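Local coordinates for protein tRNA (cytosine(72)-C(5))-methyltransferase (Pyrococcus horikoshii, PDB 5ZVE) that methylates the C5 position of cytosine 72 in several tRNAs, using S-adenosyl-L-methionine as methyl donor, at residues A257-P261 with A303-A307; T297-R302 with E328-N333. Numbering follows the deposited sequence.

Contact 1. Residues A257-P261 with A303-A307; sequences ARKLP and AFIWA. With SAH (S-adenosyl-L-homocysteine), chain C.
Residues 257-261 form a 3-10 turn, with Leu-260 N bonded to Ala-257 O at 3.0 Å. It packs on a helical turn, 303-307. The CA atoms come nearest at Arg-258 and Phe-304, 4.8 Å. Phe-304 (chi1 m, chi2 76°) lays its ring under Arg-258. Chi1 m puts Arg-258 CG over the Phe-304 ring face, 3.9 Å from the centroid, in a CH-pi contact; chi2 t and chi3 m carry the chain on to its guanidinium, which pairs with Asp-256. Arg-258 CD touches Ala-303 CB at 3.5 Å. Ala-307 and Arg-258 are covered about equally; Ala-307 CB meets Arg-258 O at 3.5 Å and Pro-261 CD at 3.8 Å. Ala-257 CB lies 3.9 Å from Phe-304 CE2. At this adenine end of the cofactor pocket, Ala-257 N donates to SAH N1 at 3.0 Å, and SAH C6 lies at the Phe-304 ring edge, 3.4 Å from Phe-304 CZ. The turn follows strand 250-254. Ala-257 and Leu-260 touch Ile-228 of strand 225-229, while helix 291-310 meets helix 331-339 through Ile-305.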
ATOM      1  N   ALA A 257      -8.379   1.058  18.834  1.00 36.58           N
ATOM      2  CA  ALA A 257      -7.252   0.203  19.213  1.00 38.92           C
ATOM      3  C   ALA A 257      -6.397   0.796  20.327  1.00 36.30           C
ATOM      4  O   ALA A 257      -5.646   0.082  20.987  1.00 33.71           O
ATOM      5  CB  ALA A 257      -6.388  -0.084  18.004  1.00 36.64           C
ATOM      6  N   ARG A 258      -6.506   2.106  20.523  1.00 39.88           N
ATOM      7  CA  ARG A 258      -5.766   2.785  21.577  1.00 39.36           C
ATOM      8  C   ARG A 258      -6.249   2.367  22.963  1.00 40.38           C
ATOM      9  O   ARG A 258      -5.548   2.553  23.955  1.00 35.16           O
ATOM     10  CB  ARG A 258      -5.885   4.298  21.413  1.00 34.26           C
ATOM     11  CG  ARG A 258      -5.177   4.829  20.182  1.00 33.60           C
ATOM     12  CD  ARG A 258      -5.519   6.286  19.930  1.00 31.73           C
ATOM     13  NE  ARG A 258      -6.956   6.515  19.897  1.00 33.12           N
ATOM     14  CZ  ARG A 258      -7.513   7.714  19.790  1.00 32.34           C
ATOM     15  NH1 ARG A 258      -8.832   7.834  19.763  1.00 39.44           N
ATOM     16  NH2 ARG A 258      -6.748   8.793  19.721  1.00 31.97           N
ATOM     17  N   LYS A 259      -7.452   1.809  23.019  1.00 38.91           N
ATOM     18  CA  LYS A 259      -8.004   1.282  24.260  1.00 40.08           C
ATOM     19  C   LYS A 259      -7.824  -0.230  24.376  1.00 39.30           C
ATOM     20  O   LYS A 259      -8.468  -0.861  25.205  1.00 38.83           O
ATOM     21  CB  LYS A 259      -9.488   1.638  24.373  1.00 43.70           C
ATOM     22  CG  LYS A 259      -9.784   3.128  24.256  1.00 42.61           C
ATOM     23  CD  LYS A 259     -11.253   3.413  24.498  1.00 42.12           C
ATOM     24  CE  LYS A 259     -11.534   3.625  25.976  1.00 53.89           C
ATOM     25  NZ  LYS A 259     -11.032   4.949  26.438  1.00 61.77           N
ATOM     26  N   LEU A 260      -6.949  -0.804  23.549  1.00 35.92           N
ATOM     27  CA  LEU A 260      -6.720  -2.256  23.536  1.00 36.37           C
ATOM     28  C   LEU A 260      -6.588  -2.948  24.904  1.00 41.46           C
ATOM     29  O   LEU A 260      -7.172  -4.017  25.100  1.00 41.04           O
ATOM     30  CB  LEU A 260      -5.471  -2.597  22.715  1.00 38.81           C
ATOM     31  CG  LEU A 260      -5.149  -4.101  22.737  1.00 39.01           C
ATOM     32  CD1 LEU A 260      -6.253  -4.926  22.095  1.00 34.15           C
ATOM     33  CD2 LEU A 260      -3.816  -4.423  22.124  1.00 36.10           C
ATOM     34  N   PRO A 261      -5.825  -2.364  25.854  1.00 37.89           N
ATOM     35  CA  PRO A 261      -5.726  -3.040  27.153  1.00 36.53           C
ATOM     36  C   PRO A 261      -7.060  -3.249  27.875  1.00 37.71           C
ATOM     37  O   PRO A 261      -7.079  -3.957  28.878  1.00 44.58           O
ATOM     38  CB  PRO A 261      -4.818  -2.107  27.958  1.00 40.01           C
ATOM     39  CG  PRO A 261      -3.969  -1.456  26.938  1.00 34.77           C
ATOM     40  CD  PRO A 261      -4.888  -1.226  25.772  1.00 37.48           C
ATOM     41  N   ALA A 303      -0.007   6.508  20.983  1.00 24.71           N
ATOM     42  CA  ALA A 303      -1.123   5.962  21.738  1.00 27.11           C
ATOM     43  C   ALA A 303      -1.316   4.478  21.435  1.00 29.83           C
ATOM     44  O   ALA A 303      -1.515   3.678  22.353  1.00 32.15           O
ATOM     45  CB  ALA A 303      -2.392   6.747  21.440  1.00 27.30           C
ATOM     46  N   PHE A 304      -1.245   4.114  20.152  1.00 26.77           N
ATOM     47  CA  PHE A 304      -1.306   2.711  19.731  1.00 25.76           C
ATOM     48  C   PHE A 304      -0.161   1.889  20.314  1.00 27.43           C
ATOM     49  O   PHE A 304      -0.359   0.803  20.867  1.00 26.91           O
ATOM     50  CB  PHE A 304      -1.252   2.596  18.202  1.00 27.62           C
ATOM     51  CG  PHE A 304      -2.456   3.145  17.495  1.00 27.15           C
ATOM     52  CD1 PHE A 304      -2.633   4.512  17.357  1.00 30.14           C
ATOM     53  CD2 PHE A 304      -3.391   2.293  16.931  1.00 35.59           C
ATOM     54  CE1 PHE A 304      -3.738   5.021  16.692  1.00 33.16           C
ATOM     55  CE2 PHE A 304      -4.496   2.795  16.260  1.00 30.51           C
ATOM     56  CZ  PHE A 304      -4.668   4.158  16.142  1.00 31.36           C
ATOM     57  N   ILE A 305       1.040   2.435  20.176  1.00 24.74           N
ATOM     58  CA  ILE A 305       2.264   1.771  20.588  1.00 22.32           C
ATOM     59  C   ILE A 305       2.244   1.447  22.073  1.00 30.26           C
ATOM     60  O   ILE A 305       2.539   0.323  22.479  1.00 28.85           O
ATOM     61  CB  ILE A 305       3.479   2.651  20.292  1.00 24.58           C
ATOM     62  CG1 ILE A 305       3.691   2.784  18.782  1.00 29.49           C
ATOM     63  CG2 ILE A 305       4.703   2.095  20.990  1.00 29.10           C
ATOM     64  CD1 ILE A 305       4.702   3.848  18.407  1.00 29.47           C
ATOM     65  N   TRP A 306       1.895   2.448  22.877  1.00 23.84           N
ATOM     66  CA  TRP A 306       1.791   2.283  24.320  1.00 26.21           C
ATOM     67  C   TRP A 306       0.753   1.215  24.651  1.00 25.28           C
ATOM     68  O   TRP A 306       0.995   0.342  25.482  1.00 26.99           O
ATOM     69  CB  TRP A 306       1.440   3.625  24.986  1.00 23.95           C
ATOM     70  CG  TRP A 306       1.350   3.605  26.495  1.00 28.31           C
ATOM     71  CD1 TRP A 306       0.344   4.129  27.263  1.00 29.35           C
ATOM     72  CD2 TRP A 306       2.296   3.037  27.414  1.00 27.35           C
ATOM     73  NE1 TRP A 306       0.608   3.926  28.598  1.00 25.81           N
ATOM     74  CE2 TRP A 306       1.799   3.260  28.719  1.00 28.99           C
ATOM     75  CE3 TRP A 306       3.514   2.365  27.264  1.00 27.75           C
ATOM     76  CZ2 TRP A 306       2.473   2.830  29.860  1.00 29.00           C
ATOM     77  CZ3 TRP A 306       4.184   1.938  28.402  1.00 34.08           C
ATOM     78  CH2 TRP A 306       3.661   2.175  29.684  1.00 28.07           C
ATOM     79  N   ALA A 307      -0.389   1.275  23.970  1.00 24.02           N
ATOM     80  CA  ALA A 307      -1.449   0.292  24.164  1.00 27.18           C
ATOM     81  C   ALA A 307      -0.962  -1.117  23.814  1.00 32.53           C
ATOM     82  O   ALA A 307      -1.338  -2.092  24.467  1.00 35.73           O
ATOM     83  CB  ALA A 307      -2.669   0.657  23.334  1.00 25.59           C
TER
HETATM   84  N   SAH C 401      -2.877  -3.300   8.075  1.00 21.31           N
HETATM   85  CA  SAH C 401      -3.870  -3.092   7.027  1.00 24.17           C
HETATM   86  CB  SAH C 401      -3.960  -1.618   6.630  1.00 27.48           C
HETATM   87  CG  SAH C 401      -3.847  -0.605   7.773  1.00 25.94           C
HETATM   88  SD  SAH C 401      -4.380   1.036   7.230  1.00 29.95           S
HETATM   89  C   SAH C 401      -3.638  -3.979   5.800  1.00 27.90           C
HETATM   90  O   SAH C 401      -2.578  -4.582   5.634  1.00 27.05           O
HETATM   91  OXT SAH C 401      -4.510  -4.118   4.943  1.00 25.63           O
HETATM   92  C5' SAH C 401      -4.585   1.663   8.922  1.00 28.39           C
HETATM   93  C4' SAH C 401      -5.927   1.319   9.562  1.00 31.48           C
HETATM   94  O4' SAH C 401      -5.976   1.829  10.879  1.00 32.68           O
HETATM   95  C3' SAH C 401      -7.139   1.899   8.843  1.00 33.52           C
HETATM   96  O3' SAH C 401      -7.928   0.842   8.347  1.00 28.40           O
HETATM   97  C2' SAH C 401      -7.935   2.633   9.906  1.00 28.73           C
HETATM   98  O2' SAH C 401      -9.287   2.251   9.855  1.00 32.63           O
HETATM   99  C1' SAH C 401      -7.318   2.136  11.197  1.00 31.02           C
HETATM  100  N9  SAH C 401      -7.408   3.094  12.320  1.00 32.92           N
HETATM  101  C8  SAH C 401      -7.197   4.450  12.312  1.00 35.45           C
HETATM  102  N7  SAH C 401      -7.380   4.922  13.568  1.00 31.85           N
HETATM  103  C5  SAH C 401      -7.706   3.890  14.377  1.00 34.29           C
HETATM  104  C6  SAH C 401      -7.998   3.807  15.734  1.00 37.60           C
HETATM  105  N6  SAH C 401      -7.988   4.894  16.503  1.00 35.16           N
HETATM  106  N1  SAH C 401      -8.298   2.580  16.286  1.00 40.64           N
HETATM  107  C2  SAH C 401      -8.311   1.446  15.497  1.00 39.85           C
HETATM  108  N3  SAH C 401      -8.023   1.535  14.151  1.00 37.18           N
HETATM  109  C4  SAH C 401      -7.725   2.738  13.603  1.00 32.14           C

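Contact 2. Residues T297-R302 with E328-N333; sequences TARYQR and EENEGN. With SAH (S-adenosyl-L-homocysteine), chain C.
Asn-333, Glu-329 and Gln-301 carry most of this contact. Residues 297-302 are regular helix. In 328-333 a turn leads into a helix that starts at Glu-331; Asn-330 is at the N-cap position, though its side chain makes no capping bond. The CA atoms are nearest at Ala-298 and Glu-329, 4.5 Å, then at Arg-302 and Asn-333, 6.9 Å. Asn-333, with chi1 at -93°, points toward helix 291-310. Asn-333 ND2 donates to the backbone Ala-298 O at 3.2 Å and lies 3.0 Å from Gln-301 OE1. Asn-333 OD1 is 2.9 Å from Arg-302 NE. Glu-329 (chi1 m, chi2 t) runs past Ala-298; Glu-329 CG is 3.9 Å from Ala-298 CB. Glu-329 OE1 takes a weak hydrogen bond from Gln-301 NE2 at 3.2 Å and touches Thr-297 CG2 at 3.5 Å. Glu-329 OE2 bonds to Thr-277. Gln-301 (m, t) also gives NE2 to Pro-275 O. Small Ala-298 lets the backbones close in, with Ala-298 CB 3.8 Å from Glu-328 O. The Tyr-300 ring leads away, and Tyr-300 OH accepts from SAH N6 at 2.6 Å. The arrangement joins two helices that flank strand 316-322 in sequence, within the Rossmann-like, class I SAM-dependent methyltransferase fold, beside its cofactor site.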
ATOM      1  N   THR A 297       0.409  12.991  13.501  1.00 30.24           N
ATOM      2  CA  THR A 297       0.227  11.559  13.282  1.00 28.07           C
ATOM      3  C   THR A 297       1.204  10.726  14.109  1.00 25.91           C
ATOM      4  O   THR A 297       0.838   9.671  14.624  1.00 25.46           O
ATOM      5  CB  THR A 297       0.383  11.204  11.798  1.00 27.91           C
ATOM      6  OG1 THR A 297      -0.527  11.998  11.025  1.00 24.03           O
ATOM      7  CG2 THR A 297       0.094   9.729  11.561  1.00 24.90           C
ATOM      8  N   ALA A 298       2.443  11.196  14.231  1.00 22.32           N
ATOM      9  CA  ALA A 298       3.428  10.520  15.070  1.00 25.66           C
ATOM     10  C   ALA A 298       2.939  10.458  16.511  1.00 29.62           C
ATOM     11  O   ALA A 298       3.082   9.434  17.183  1.00 30.34           O
ATOM     12  CB  ALA A 298       4.769  11.218  14.997  1.00 26.43           C
ATOM     13  N   ARG A 299       2.360  11.560  16.980  1.00 28.45           N
ATOM     14  CA  ARG A 299       1.828  11.617  18.338  1.00 34.31           C
ATOM     15  C   ARG A 299       0.643  10.667  18.464  1.00 30.96           C
ATOM     16  O   ARG A 299       0.471   9.996  19.482  1.00 28.59           O
ATOM     17  CB  ARG A 299       1.429  13.054  18.702  1.00 30.43           C
ATOM     18  CG  ARG A 299       0.964  13.243  20.144  1.00 38.34           C
ATOM     19  CD  ARG A 299       0.878  14.727  20.524  1.00 39.28           C
ATOM     20  NE  ARG A 299      -0.025  15.473  19.650  1.00 41.54           N
ATOM     21  CZ  ARG A 299       0.372  16.347  18.729  1.00 44.48           C
ATOM     22  NH1 ARG A 299       1.665  16.596  18.561  1.00 45.12           N
ATOM     23  NH2 ARG A 299      -0.524  16.974  17.976  1.00 47.66           N
ATOM     24  N   TYR A 300      -0.144  10.586  17.400  1.00 25.98           N
ATOM     25  CA  TYR A 300      -1.303   9.702  17.358  1.00 28.54           C
ATOM     26  C   TYR A 300      -0.882   8.228  17.432  1.00 28.48           C
ATOM     27  O   TYR A 300      -1.548   7.415  18.066  1.00 28.49           O
ATOM     28  CB  TYR A 300      -2.107   9.981  16.085  1.00 30.84           C
ATOM     29  CG  TYR A 300      -3.357   9.151  15.892  1.00 31.91           C
ATOM     30  CD1 TYR A 300      -4.391   9.187  16.818  1.00 30.54           C
ATOM     31  CD2 TYR A 300      -3.519   8.359  14.759  1.00 31.59           C
ATOM     32  CE1 TYR A 300      -5.543   8.443  16.636  1.00 30.32           C
ATOM     33  CE2 TYR A 300      -4.667   7.611  14.565  1.00 28.63           C
ATOM     34  CZ  TYR A 300      -5.676   7.656  15.507  1.00 36.98           C
ATOM     35  OH  TYR A 300      -6.824   6.916  15.324  1.00 35.05           O
ATOM     36  N   GLN A 301       0.240   7.894  16.800  1.00 23.89           N
ATOM     37  CA  GLN A 301       0.720   6.512  16.769  1.00 29.69           C
ATOM     38  C   GLN A 301       1.221   6.036  18.135  1.00 30.91           C
ATOM     39  O   GLN A 301       1.113   4.856  18.465  1.00 24.99           O
ATOM     40  CB  GLN A 301       1.831   6.364  15.728  1.00 26.71           C
ATOM     41  CG  GLN A 301       1.360   6.566  14.291  1.00 25.63           C
ATOM     42  CD  GLN A 301       2.504   6.863  13.356  1.00 25.19           C
ATOM     43  OE1 GLN A 301       3.589   7.240  13.796  1.00 28.51           O
ATOM     44  NE2 GLN A 301       2.269   6.714  12.056  1.00 27.09           N
ATOM     45  N   ARG A 302       1.767   6.962  18.924  1.00 29.49           N
ATOM     46  CA  ARG A 302       2.295   6.635  20.245  1.00 26.55           C
ATOM     47  C   ARG A 302       1.226   6.054  21.156  1.00 23.14           C
ATOM     48  O   ARG A 302       1.516   5.215  22.005  1.00 27.39           O
ATOM     49  CB  ARG A 302       2.929   7.862  20.898  1.00 32.13           C
ATOM     50  CG  ARG A 302       4.306   8.183  20.354  1.00 30.72           C
ATOM     51  CD  ARG A 302       4.859   9.481  20.915  1.00 34.06           C
ATOM     52  NE  ARG A 302       5.921   9.998  20.059  1.00 39.46           N
ATOM     53  CZ  ARG A 302       5.850  11.149  19.400  1.00 44.93           C
ATOM     54  NH1 ARG A 302       4.779  11.921  19.524  1.00 38.55           N
ATOM     55  NH2 ARG A 302       6.860  11.540  18.634  1.00 41.90           N
ATOM     56  N   GLU A 328       9.976  11.008  12.427  1.00 25.21           N
ATOM     57  CA  GLU A 328       9.186  11.065  13.656  1.00 23.51           C
ATOM     58  C   GLU A 328       8.232   9.876  13.808  1.00 25.65           C
ATOM     59  O   GLU A 328       8.084   9.334  14.903  1.00 24.76           O
ATOM     60  CB  GLU A 328       8.378  12.369  13.719  1.00 25.63           C
ATOM     61  CG  GLU A 328       9.195  13.640  13.922  1.00 27.44           C
ATOM     62  CD  GLU A 328       9.816  14.163  12.637  1.00 34.78           C
ATOM     63  OE1 GLU A 328       9.601  13.541  11.574  1.00 31.25           O
ATOM     64  OE2 GLU A 328      10.509  15.203  12.688  1.00 33.50           O
ATOM     65  N   GLU A 329       7.600   9.462  12.710  1.00 26.65           N
ATOM     66  CA  GLU A 329       6.647   8.356  12.760  1.00 25.36           C
ATOM     67  C   GLU A 329       7.353   7.009  12.793  1.00 23.04           C
ATOM     68  O   GLU A 329       6.734   5.983  13.069  1.00 22.73           O
ATOM     69  CB  GLU A 329       5.696   8.392  11.559  1.00 25.22           C
ATOM     70  CG  GLU A 329       4.817   9.623  11.467  1.00 26.14           C
ATOM     71  CD  GLU A 329       4.078   9.702  10.141  1.00 23.19           C
ATOM     72  OE1 GLU A 329       3.075   8.978   9.977  1.00 20.84           O
ATOM     73  OE2 GLU A 329       4.504  10.479   9.263  1.00 24.20           O
ATOM     74  N   ASN A 330       8.651   7.017  12.526  1.00 20.03           N
ATOM     75  CA  ASN A 330       9.390   5.772  12.380  1.00 22.19           C
ATOM     76  C   ASN A 330      10.469   5.590  13.441  1.00 24.20           C
ATOM     77  O   ASN A 330      10.183   5.096  14.532  1.00 26.58           O
ATOM     78  CB  ASN A 330       9.990   5.696  10.979  1.00 24.37           C
ATOM     79  CG  ASN A 330       8.925   5.564   9.911  1.00 24.89           C
ATOM     80  OD1 ASN A 330       7.872   4.967  10.150  1.00 23.15           O
ATOM     81  ND2 ASN A 330       9.182   6.127   8.731  1.00 24.14           N
ATOM     82  N   GLU A 331      11.702   5.970  13.125  1.00 19.33           N
ATOM     83  CA  GLU A 331      12.797   5.823  14.083  1.00 27.39           C
ATOM     84  C   GLU A 331      12.497   6.570  15.384  1.00 26.48           C
ATOM     85  O   GLU A 331      12.831   6.096  16.472  1.00 28.95           O
ATOM     86  CB  GLU A 331      14.119   6.305  13.482  1.00 26.15           C
ATOM     87  CG  GLU A 331      14.715   5.360  12.440  1.00 27.68           C
ATOM     88  CD  GLU A 331      14.205   5.631  11.032  1.00 29.70           C
ATOM     89  OE1 GLU A 331      13.216   6.386  10.882  1.00 23.81           O
ATOM     90  OE2 GLU A 331      14.797   5.086  10.076  1.00 24.45           O
ATOM     91  N   GLY A 332      11.868   7.733  15.266  1.00 26.07           N
ATOM     92  CA  GLY A 332      11.500   8.518  16.430  1.00 27.27           C
ATOM     93  C   GLY A 332      10.557   7.782  17.365  1.00 26.27           C
ATOM     94  O   GLY A 332      10.722   7.825  18.580  1.00 24.28           O
ATOM     95  N   ASN A 333       9.574   7.092  16.796  1.00 26.76           N
ATOM     96  CA  ASN A 333       8.621   6.337  17.602  1.00 23.72           C
ATOM     97  C   ASN A 333       9.183   5.007  18.091  1.00 30.36           C
ATOM     98  O   ASN A 333       8.657   4.414  19.036  1.00 28.36           O
ATOM     99  CB  ASN A 333       7.329   6.093  16.824  1.00 25.17           C
ATOM    100  CG  ASN A 333       6.289   7.159  17.087  1.00 26.97           C
ATOM    101  OD1 ASN A 333       6.445   7.972  17.997  1.00 31.87           O
ATOM    102  ND2 ASN A 333       5.216   7.153  16.306  1.00 23.07           N
TER
HETATM  103  N   SAH C 401      -2.877  -3.300   8.075  1.00 21.31           N
HETATM  104  CA  SAH C 401      -3.870  -3.092   7.027  1.00 24.17           C
HETATM  105  CB  SAH C 401      -3.960  -1.618   6.630  1.00 27.48           C
HETATM  106  CG  SAH C 401      -3.847  -0.605   7.773  1.00 25.94           C
HETATM  107  SD  SAH C 401      -4.380   1.036   7.230  1.00 29.95           S
HETATM  108  C   SAH C 401      -3.638  -3.979   5.800  1.00 27.90           C
HETATM  109  O   SAH C 401      -2.578  -4.582   5.634  1.00 27.05           O
HETATM  110  OXT SAH C 401      -4.510  -4.118   4.943  1.00 25.63           O
HETATM  111  C5' SAH C 401      -4.585   1.663   8.922  1.00 28.39           C
HETATM  112  C4' SAH C 401      -5.927   1.319   9.562  1.00 31.48           C
HETATM  113  O4' SAH C 401      -5.976   1.829  10.879  1.00 32.68           O
HETATM  114  C3' SAH C 401      -7.139   1.899   8.843  1.00 33.52           C
HETATM  115  O3' SAH C 401      -7.928   0.842   8.347  1.00 28.40           O
HETATM  116  C2' SAH C 401      -7.935   2.633   9.906  1.00 28.73           C
HETATM  117  O2' SAH C 401      -9.287   2.251   9.855  1.00 32.63           O
HETATM  118  C1' SAH C 401      -7.318   2.136  11.197  1.00 31.02           C
HETATM  119  N9  SAH C 401      -7.408   3.094  12.320  1.00 32.92           N
HETATM  120  C8  SAH C 401      -7.197   4.450  12.312  1.00 35.45           C
HETATM  121  N7  SAH C 401      -7.380   4.922  13.568  1.00 31.85           N
HETATM  122  C5  SAH C 401      -7.706   3.890  14.377  1.00 34.29           C
HETATM  123  C6  SAH C 401      -7.998   3.807  15.734  1.00 37.60           C
HETATM  124  N6  SAH C 401      -7.988   4.894  16.503  1.00 35.16           N
HETATM  125  N1  SAH C 401      -8.298   2.580  16.286  1.00 40.64           N
HETATM  126  C2  SAH C 401      -8.311   1.446  15.497  1.00 39.85           C
HETATM  127  N3  SAH C 401      -8.023   1.535  14.151  1.00 37.18           N
HETATM  128  C4  SAH C 401      -7.725   2.738  13.603  1.00 32.14           C

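Overall arrangement
Both contacts use helix 291-310, at successive turns, and their centres lie 13 Å apart. Each has four buried residues among its seven touching ones; contact 1 also has the exposed Arg-258, contact 2 no exposed residue. Contact 1 is chiefly apolar, built of alanines, Leu-260, Pro-261 and the aliphatic part of Arg-258 on the Phe-304 ring. Contact 2 is largely polar, built on amide, carboxylate and guanidinium groups and a backbone carbonyl. The two meet where Arg-258 NH2 packs on Tyr-300 CE1 at 3.3 Å, and again where Ile-305 CD1 touches Asn-333 CB at 3.8 Å. Both reach the adenine of SAH: contact 1 through a backbone amide and a phenyl ring, contact 2 through the tyrosine hydroxyl.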